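Local coordinates for protein FAD-binding oxidoreductase (Gulosibacter chungangensis, PDB 7PBG) that oxidises 4-ethylphenol and related 4-alkylphenols, dehydrogenating them to products such as 4-vinylphenol with the help of a bound FAD, at residues 105-110 / 227-232. Numbering follows the deposited sequence.
With FAD (flavin-adenine dinucleotide), chain C.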
loop_
_atom_site.group_PDB
_atom_site.type_symbol
_atom_site.label_atom_id
_atom_site.label_comp_id
_atom_site.label_asym_id
_atom_site.label_seq_id
_atom_site.Cartn_x
_atom_site.Cartn_y
_atom_site.Cartn_z
ATOM N N LEU A 105 22.990 -14.748 -5.559
ATOM C CA LEU A 105 22.132 -15.144 -6.695
ATOM C C LEU A 105 21.879 -13.878 -7.504
ATOM O O LEU A 105 21.083 -13.092 -7.081
ATOM C CB LEU A 105 20.805 -15.751 -6.230
ATOM C CG LEU A 105 20.844 -17.202 -5.778
ATOM C CD1 LEU A 105 21.967 -17.485 -4.801
ATOM C CD2 LEU A 105 19.488 -17.641 -5.235
ATOM N N HIS A 106 22.514 -13.731 -8.664
ATOM C CA HIS A 106 22.195 -12.619 -9.582
ATOM C C HIS A 106 21.110 -13.099 -10.554
ATOM O O HIS A 106 21.438 -13.619 -11.620
ATOM C CB HIS A 106 23.466 -12.119 -10.234
ATOM C CG HIS A 106 23.227 -10.994 -11.165
ATOM N ND1 HIS A 106 24.118 -10.652 -12.117
ATOM C CD2 HIS A 106 22.150 -10.215 -11.330
ATOM C CE1 HIS A 106 23.619 -9.656 -12.837
ATOM N NE2 HIS A 106 22.423 -9.361 -12.363
ATOM N N LEU A 107 19.859 -12.873 -10.181
ATOM C CA LEU A 107 18.694 -13.339 -10.939
ATOM C C LEU A 107 18.646 -12.665 -12.300
ATOM O O LEU A 107 18.221 -13.314 -13.240
ATOM C CB LEU A 107 17.405 -13.108 -10.149
ATOM C CG LEU A 107 17.011 -14.293 -9.263
ATOM C CD1 LEU A 107 17.861 -14.371 -8.029
ATOM C CD2 LEU A 107 15.532 -14.265 -8.933
ATOM N N GLY A 108 18.997 -11.376 -12.355
ATOM C CA GLY A 108 18.726 -10.568 -13.539
ATOM C C GLY A 108 19.654 -10.923 -14.697
ATOM O O GLY A 108 19.346 -10.519 -15.816
ATOM N N LYS A 109 20.765 -11.613 -14.467
ATOM C CA LYS A 109 21.713 -11.956 -15.560
ATOM C C LYS A 109 20.920 -12.699 -16.649
ATOM O O LYS A 109 21.060 -12.326 -17.843
ATOM C CB LYS A 109 22.881 -12.777 -14.990
ATOM C CG LYS A 109 23.884 -13.313 -16.016
ATOM C CD LYS A 109 25.207 -12.640 -16.091
ATOM C CE LYS A 109 25.958 -12.978 -17.370
ATOM N NZ LYS A 109 26.849 -14.143 -17.187
ATOM N N ARG A 110 20.133 -13.731 -16.268
ATOM C CA ARG A 110 19.400 -14.595 -17.224
ATOM C C ARG A 110 17.883 -14.413 -17.128
ATOM O O ARG A 110 17.187 -14.689 -18.130
ATOM C CB ARG A 110 19.771 -16.049 -16.963
ATOM C CG ARG A 110 21.256 -16.274 -17.165
ATOM C CD ARG A 110 21.647 -17.665 -16.778
ATOM N NE ARG A 110 20.963 -18.647 -17.606
ATOM C CZ ARG A 110 20.722 -19.911 -17.256
ATOM N NH1 ARG A 110 21.132 -20.365 -16.090
ATOM N NH2 ARG A 110 20.154 -20.737 -18.120
ATOM N N ILE A 227 12.559 -14.826 -2.381
ATOM C CA ILE A 227 13.237 -14.428 -3.645
ATOM C C ILE A 227 12.181 -14.200 -4.732
ATOM O O ILE A 227 11.490 -15.122 -5.135
ATOM C CB ILE A 227 14.314 -15.444 -4.015
ATOM C CG1 ILE A 227 15.285 -15.668 -2.859
ATOM C CG2 ILE A 227 14.988 -15.034 -5.318
ATOM C CD1 ILE A 227 16.278 -16.793 -3.120
ATOM N N CYS A 228 12.041 -12.962 -5.198
ATOM C CA CYS A 228 11.036 -12.604 -6.197
ATOM C C CYS A 228 11.535 -12.985 -7.622
ATOM O O CYS A 228 12.701 -12.718 -7.957
ATOM C CB CYS A 228 10.780 -11.129 -6.162
ATOM S SG CYS A 228 9.422 -10.664 -7.261
ATOM N N THR A 229 10.695 -13.693 -8.366
ATOM C CA THR A 229 11.031 -14.155 -9.740
ATOM C C THR A 229 10.147 -13.454 -10.767
ATOM O O THR A 229 10.393 -13.598 -11.979
ATOM C CB THR A 229 10.920 -15.675 -9.776
ATOM O OG1 THR A 229 9.579 -16.025 -9.412
ATOM C CG2 THR A 229 11.911 -16.312 -8.827
ATOM N N ARG A 230 9.143 -12.728 -10.337
ATOM C CA ARG A 230 8.193 -12.061 -11.281
ATOM C C ARG A 230 7.461 -10.992 -10.509
ATOM O O ARG A 230 7.089 -11.240 -9.313
ATOM C CB ARG A 230 7.235 -13.097 -11.890
ATOM C CG ARG A 230 6.415 -12.508 -13.036
ATOM C CD ARG A 230 5.191 -13.310 -13.410
ATOM N NE ARG A 230 5.585 -14.617 -13.887
ATOM C CZ ARG A 230 4.940 -15.345 -14.766
ATOM N NH1 ARG A 230 3.812 -14.909 -15.308
ATOM N NH2 ARG A 230 5.466 -16.502 -15.121
ATOM N N MET A 231 7.195 -9.837 -11.132
ATOM C CA MET A 231 6.510 -8.736 -10.448
ATOM C C MET A 231 5.687 -7.942 -11.457
ATOM O O MET A 231 6.207 -7.670 -12.570
ATOM C CB MET A 231 7.492 -7.784 -9.776
ATOM C CG MET A 231 6.812 -6.697 -8.955
ATOM S SD MET A 231 8.007 -5.533 -8.301
ATOM C CE MET A 231 8.380 -6.416 -6.789
ATOM N N GLY A 232 4.428 -7.666 -11.104
ATOM C CA GLY A 232 3.641 -6.721 -11.909
ATOM C C GLY A 232 3.956 -5.301 -11.484
ATOM O O GLY A 232 4.122 -5.040 -10.255
HETATM P PA FAD C . 18.981 -4.655 -6.639
HETATM O O1A FAD C . 20.379 -4.356 -6.204
HETATM O O2A FAD C . 18.757 -5.764 -7.637
HETATM O O5B FAD C . 18.138 -4.987 -5.359
HETATM C C5B FAD C . 18.233 -4.209 -4.174
HETATM C C4B FAD C . 17.899 -5.107 -3.008
HETATM O O4B FAD C . 16.517 -5.563 -3.090
HETATM C C3B FAD C . 18.712 -6.408 -2.905
HETATM O O3B FAD C . 19.973 -6.184 -2.281
HETATM C C2B FAD C . 17.747 -7.340 -2.154
HETATM O O2B FAD C . 17.817 -7.066 -0.768
HETATM C C1B FAD C . 16.406 -6.936 -2.757
HETATM N N9A FAD C . 16.036 -7.662 -3.944
HETATM C C8A FAD C . 16.183 -7.230 -5.224
HETATM N N7A FAD C . 15.737 -8.093 -6.089
HETATM C C5A FAD C . 15.334 -9.176 -5.344
HETATM C C6A FAD C . 14.725 -10.384 -5.698
HETATM N N6A FAD C . 14.505 -10.748 -6.968
HETATM N N1A FAD C . 14.432 -11.241 -4.694
HETATM C C2A FAD C . 14.667 -10.854 -3.414
HETATM N N3A FAD C . 15.202 -9.726 -2.965
HETATM C C4A FAD C . 15.518 -8.920 -4.000
HETATM N N1 FAD C . 17.317 4.938 -5.637
HETATM C C2 FAD C . 16.048 5.276 -5.784
HETATM O O2 FAD C . 15.126 4.519 -5.382
HETATM N N3 FAD C . 15.689 6.393 -6.444
HETATM C C4 FAD C . 16.600 7.292 -6.921
HETATM O O4 FAD C . 16.212 8.271 -7.586
HETATM C C4X FAD C . 17.941 7.004 -6.749
HETATM N N5 FAD C . 18.811 7.873 -7.191
HETATM C C5X FAD C . 20.136 7.555 -7.018
HETATM C C6 FAD C . 21.091 8.458 -7.506
HETATM C C7 FAD C . 22.445 8.198 -7.429
HETATM C C7M FAD C . 23.435 9.199 -7.988
HETATM C C8 FAD C . 22.864 6.980 -6.850
HETATM C C8M FAD C . 24.322 6.653 -6.742
HETATM C C9 FAD C . 21.935 6.099 -6.334
HETATM C C9A FAD C . 20.552 6.346 -6.415
HETATM N N10 FAD C . 19.588 5.452 -5.960
HETATM C C10 FAD C . 18.243 5.749 -6.125
HETATM C "C1'" FAD C . 19.948 4.127 -5.393
HETATM C "C2'" FAD C . 20.041 3.015 -6.450
HETATM O "O2'" FAD C . 20.745 3.483 -7.650
HETATM C "C3'" FAD C . 18.688 2.473 -6.955
HETATM O "O3'" FAD C . 17.802 2.297 -5.877
HETATM C "C4'" FAD C . 18.754 1.162 -7.750
HETATM O "O4'" FAD C . 17.607 1.048 -8.606
HETATM C "C5'" FAD C . 18.835 -0.028 -6.832
HETATM O "O5'" FAD C . 19.572 -1.107 -7.421
HETATM P P FAD C . 18.845 -2.254 -8.260
HETATM O O1P FAD C . 19.871 -2.917 -9.130
HETATM O O2P FAD C . 17.665 -1.613 -8.918
HETATM O O3P FAD C . 18.324 -3.282 -7.151
#
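Leu-105 opens the contact with one methyl: its CD2 lies 3.9 Å from CD1 of Ile-227, the two side chains crossing at about a right angle. An extended CG1 arm (chi2 173°, CD1 anti to CA) carries the isoleucine methyl out to this meeting. Branched aliphatic chains suit this place, for Leu-81 and Ala-83 of strand 81-84 and Ile-70 of helix 64-77 also press on Leu-105.

Leu-107, two residues on, makes the larger contact. Its CD2 sits 3.7 Å from CG2 of Ile-227, and its CD1 leans on the same isoleucine methyl. CD2 also comes within 3.4 Å of the Cys-228 carbonyl oxygen, whose polar partner is the cofactor. A looser approach, 4.2 Å, brings Leu-107 CD2 to CG2 of Thr-229. Thr-229 suits this buried place, offering its methyl to the leucine while OG1 hydrogen-bonds to OE1 of Glu-183.

No hydrogen bond joins the two segments; apart from the leucine methyl at the Cys-228 carbonyl oxygen, apolar side chains pack beside the adenine. Cys-228 reads that base through its backbone: N donates to FAD N1A (3.0 Å, 154°), and O accepts from FAD N6A (2.8 Å). This pair of bonds meets the Watson-Crick edge of adenine, much as N3-H and O4 of thymine or uracil would. The leucines and Ile-227 thus join the small mixed sheet of strand 103-106 to the antiparallel sheet of strand 226-237, the two-sheet FAD-binding domain of the PCMH-type flavoprotein fold, at its adenine pocket.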